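Local coordinates for protein M157 (Murid herpesvirus 1, PDB 2NYK) that serves as a mouse cytomegalovirus ligand for Ly49 natural killer cell receptors and has an MHC class I-like fold, at residues A[101-106]-A[151-156]. The protein carries 1 engineered substitution. Sequence-based numbering, arbitrary orientation.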
loop_
_atom_site.group_PDB
_atom_site.type_symbol
_atom_site.label_atom_id
_atom_site.label_comp_id
_atom_site.label_asym_id
_atom_site.label_seq_id
_atom_site.Cartn_x
_atom_site.Cartn_y
_atom_site.Cartn_z
ATOM N N TYR A 101 -2.793 6.663 -10.255
ATOM C CA TYR A 101 -4.225 6.928 -10.145
ATOM C C TYR A 101 -4.605 6.586 -8.725
ATOM O O TYR A 101 -4.495 5.424 -8.309
ATOM C CB TYR A 101 -5.031 6.063 -11.107
ATOM C CG TYR A 101 -4.989 6.519 -12.559
ATOM C CD1 TYR A 101 -3.823 6.409 -13.316
ATOM C CD2 TYR A 101 -6.116 7.089 -13.157
ATOM C CE1 TYR A 101 -3.774 6.851 -14.643
ATOM C CE2 TYR A 101 -6.080 7.530 -14.495
ATOM C CZ TYR A 101 -4.912 7.401 -15.213
ATOM O OH TYR A 101 -4.868 7.831 -16.523
ATOM N N ALA A 102 -5.015 7.594 -7.974
ATOM C CA ALA A 102 -5.433 7.395 -6.597
ATOM C C ALA A 102 -6.949 7.561 -6.605
ATOM O O ALA A 102 -7.479 8.690 -6.743
ATOM C CB ALA A 102 -4.751 8.423 -5.702
ATOM N N CYS A 103 -7.641 6.429 -6.484
ATOM C CA CYS A 103 -9.092 6.383 -6.703
ATOM C C CYS A 103 -9.889 6.031 -5.444
ATOM O O CYS A 103 -9.534 5.098 -4.716
ATOM C CB CYS A 103 -9.418 5.366 -7.802
ATOM S SG CYS A 103 -8.621 5.711 -9.373
ATOM N N LEU A 104 -10.963 6.779 -5.219
ATOM C CA LEU A 104 -11.885 6.519 -4.140
ATOM C C LEU A 104 -13.115 5.848 -4.710
ATOM O O LEU A 104 -13.740 6.383 -5.619
ATOM C CB LEU A 104 -12.294 7.836 -3.467
ATOM C CG LEU A 104 -13.438 7.838 -2.439
ATOM C CD1 LEU A 104 -13.126 7.002 -1.191
ATOM C CD2 LEU A 104 -13.772 9.278 -2.037
ATOM N N PHE A 105 -13.463 4.686 -4.164
ATOM C CA PHE A 105 -14.642 3.950 -4.601
ATOM C C PHE A 105 -15.768 4.206 -3.622
ATOM O O PHE A 105 -15.800 3.620 -2.547
ATOM C CB PHE A 105 -14.348 2.453 -4.718
ATOM C CG PHE A 105 -13.332 2.120 -5.769
ATOM C CD1 PHE A 105 -13.633 2.258 -7.105
ATOM C CD2 PHE A 105 -12.068 1.692 -5.424
ATOM C CE1 PHE A 105 -12.694 1.972 -8.090
ATOM C CE2 PHE A 105 -11.115 1.401 -6.410
ATOM C CZ PHE A 105 -11.430 1.536 -7.745
ATOM N N LEU A 106 -16.674 5.105 -4.000
ATOM C CA LEU A 106 -17.790 5.510 -3.161
ATOM C C LEU A 106 -19.112 5.050 -3.805
ATOM O O LEU A 106 -19.481 5.531 -4.881
ATOM C CB LEU A 106 -17.778 7.034 -2.975
ATOM C CG LEU A 106 -18.769 7.641 -1.972
ATOM C CD1 LEU A 106 -18.618 7.017 -0.587
ATOM C CD2 LEU A 106 -18.608 9.163 -1.898
ATOM N N TYR A 151 -12.196 6.931 -16.670
ATOM C CA TYR A 151 -13.377 6.349 -17.319
ATOM C C TYR A 151 -13.369 4.810 -17.233
ATOM O O TYR A 151 -14.354 4.216 -16.827
ATOM C CB TYR A 151 -13.497 6.831 -18.783
ATOM C CG TYR A 151 -14.414 5.960 -19.620
ATOM C CD1 TYR A 151 -15.810 6.091 -19.540
ATOM C CD2 TYR A 151 -13.887 4.980 -20.462
ATOM C CE1 TYR A 151 -16.661 5.274 -20.304
ATOM C CE2 TYR A 151 -14.728 4.154 -21.220
ATOM C CZ TYR A 151 -16.106 4.307 -21.138
ATOM O OH TYR A 151 -16.915 3.482 -21.900
ATOM N N MET A 152 -12.244 4.192 -17.594
ATOM C CA MET A 152 -12.063 2.743 -17.525
ATOM C C MET A 152 -12.272 2.194 -16.122
ATOM O O MET A 152 -12.911 1.163 -15.938
ATOM C CB MET A 152 -10.690 2.333 -18.062
ATOM C CG MET A 152 -10.408 0.809 -17.964
ATOM S SD MET A 152 -8.963 0.193 -18.886
ATOM C CE MET A 152 -9.706 -0.404 -20.389
ATOM N N ILE A 153 -11.698 2.861 -15.126
ATOM C CA ILE A 153 -11.921 2.475 -13.741
ATOM C C ILE A 153 -13.412 2.625 -13.368
ATOM O O ILE A 153 -14.027 1.696 -12.835
ATOM C CB ILE A 153 -11.003 3.306 -12.803
ATOM C CG1 ILE A 153 -9.525 2.959 -13.081
ATOM C CG2 ILE A 153 -11.376 3.045 -11.329
ATOM C CD1 ILE A 153 -8.595 4.001 -12.578
ATOM N N LYS A 154 -13.977 3.798 -13.658
ATOM C CA LYS A 154 -15.381 4.089 -13.404
ATOM C C LYS A 154 -16.291 3.016 -14.007
ATOM O O LYS A 154 -17.193 2.502 -13.338
ATOM C CB LYS A 154 -15.743 5.473 -13.967
ATOM C CG LYS A 154 -17.241 5.816 -13.885
ATOM C CD LYS A 154 -17.734 5.802 -12.433
ATOM C CE LYS A 154 -19.269 5.869 -12.361
ATOM N NZ LYS A 154 -19.758 7.246 -12.691
ATOM N N SER A 155 -16.030 2.660 -15.262
ATOM C CA SER A 155 -16.843 1.680 -15.976
ATOM C C SER A 155 -16.804 0.276 -15.383
ATOM O O SER A 155 -17.620 -0.561 -15.743
ATOM C CB SER A 155 -16.415 1.624 -17.432
ATOM O OG SER A 155 -16.425 2.923 -17.983
ATOM N N ASN A 156 -15.854 0.024 -14.485
ATOM C CA ASN A 156 -15.659 -1.312 -13.940
ATOM C C ASN A 156 -15.698 -1.329 -12.418
ATOM O O ASN A 156 -15.215 -2.262 -11.796
ATOM C CB ASN A 156 -14.339 -1.893 -14.465
ATOM C CG ASN A 156 -14.353 -2.069 -15.973
ATOM O OD1 ASN A 156 -15.005 -2.973 -16.485
ATOM N ND2 ASN A 156 -13.674 -1.172 -16.692
#
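Ile153 does all the touching from the helical side: its two branches reach down from helix 148-154 onto Tyr101, Cys103 and Phe105, every second residue of strand 96-106. The contact is entirely apolar, with no hydrogen bond from one segment to the other. With CG1 beside the backbone N (chi1 -65°) and the chain extended beyond it (chi2 161°), CD1 touches both the sulfur and the tyrosine ring. It sits 3.6 Å from Cys103 SG and 4.0 Å from Tyr101 CD2, meeting that ring obliquely. The other methyl, Ile153 CG2, points to Phe105 and comes to its rim near the ring plane, 3.7 Å from CE1 and 3.9 Å from CZ, rather than lying over a face. The CB of Phe105 does not lead to the helix; the ring itself closes the gap.

The strand residues have covalent and aromatic neighbours of their own. Cys103 is joined by a disulfide to Cys112 on the adjacent strand 109-118, Tyr101 meets Phe75 of helix 71-90 edge-to-face, and the Phe105 ring packs with Phe21.

The polar side-chain bonds of Ser155 and Asn156 are local to 151-156. Tyr151 O accepts both Ser155 N, at 2.8 Å, and Ser155 OG, at 2.7 Å, the hydroxyl lying well above the carbonyl plane. Asn156 ND2 turns back to Met152 O, four residues earlier, at 2.6 Å, and helix 157-173 follows.

This is a helix laid on the antiparallel sheet of an MHC class I-like platform. With all four touching residues buried and nothing polar between them, the attachment here rests on van der Waals and hydrophobic contact through a single isoleucine, against a sulfur whose position the disulfide restrains.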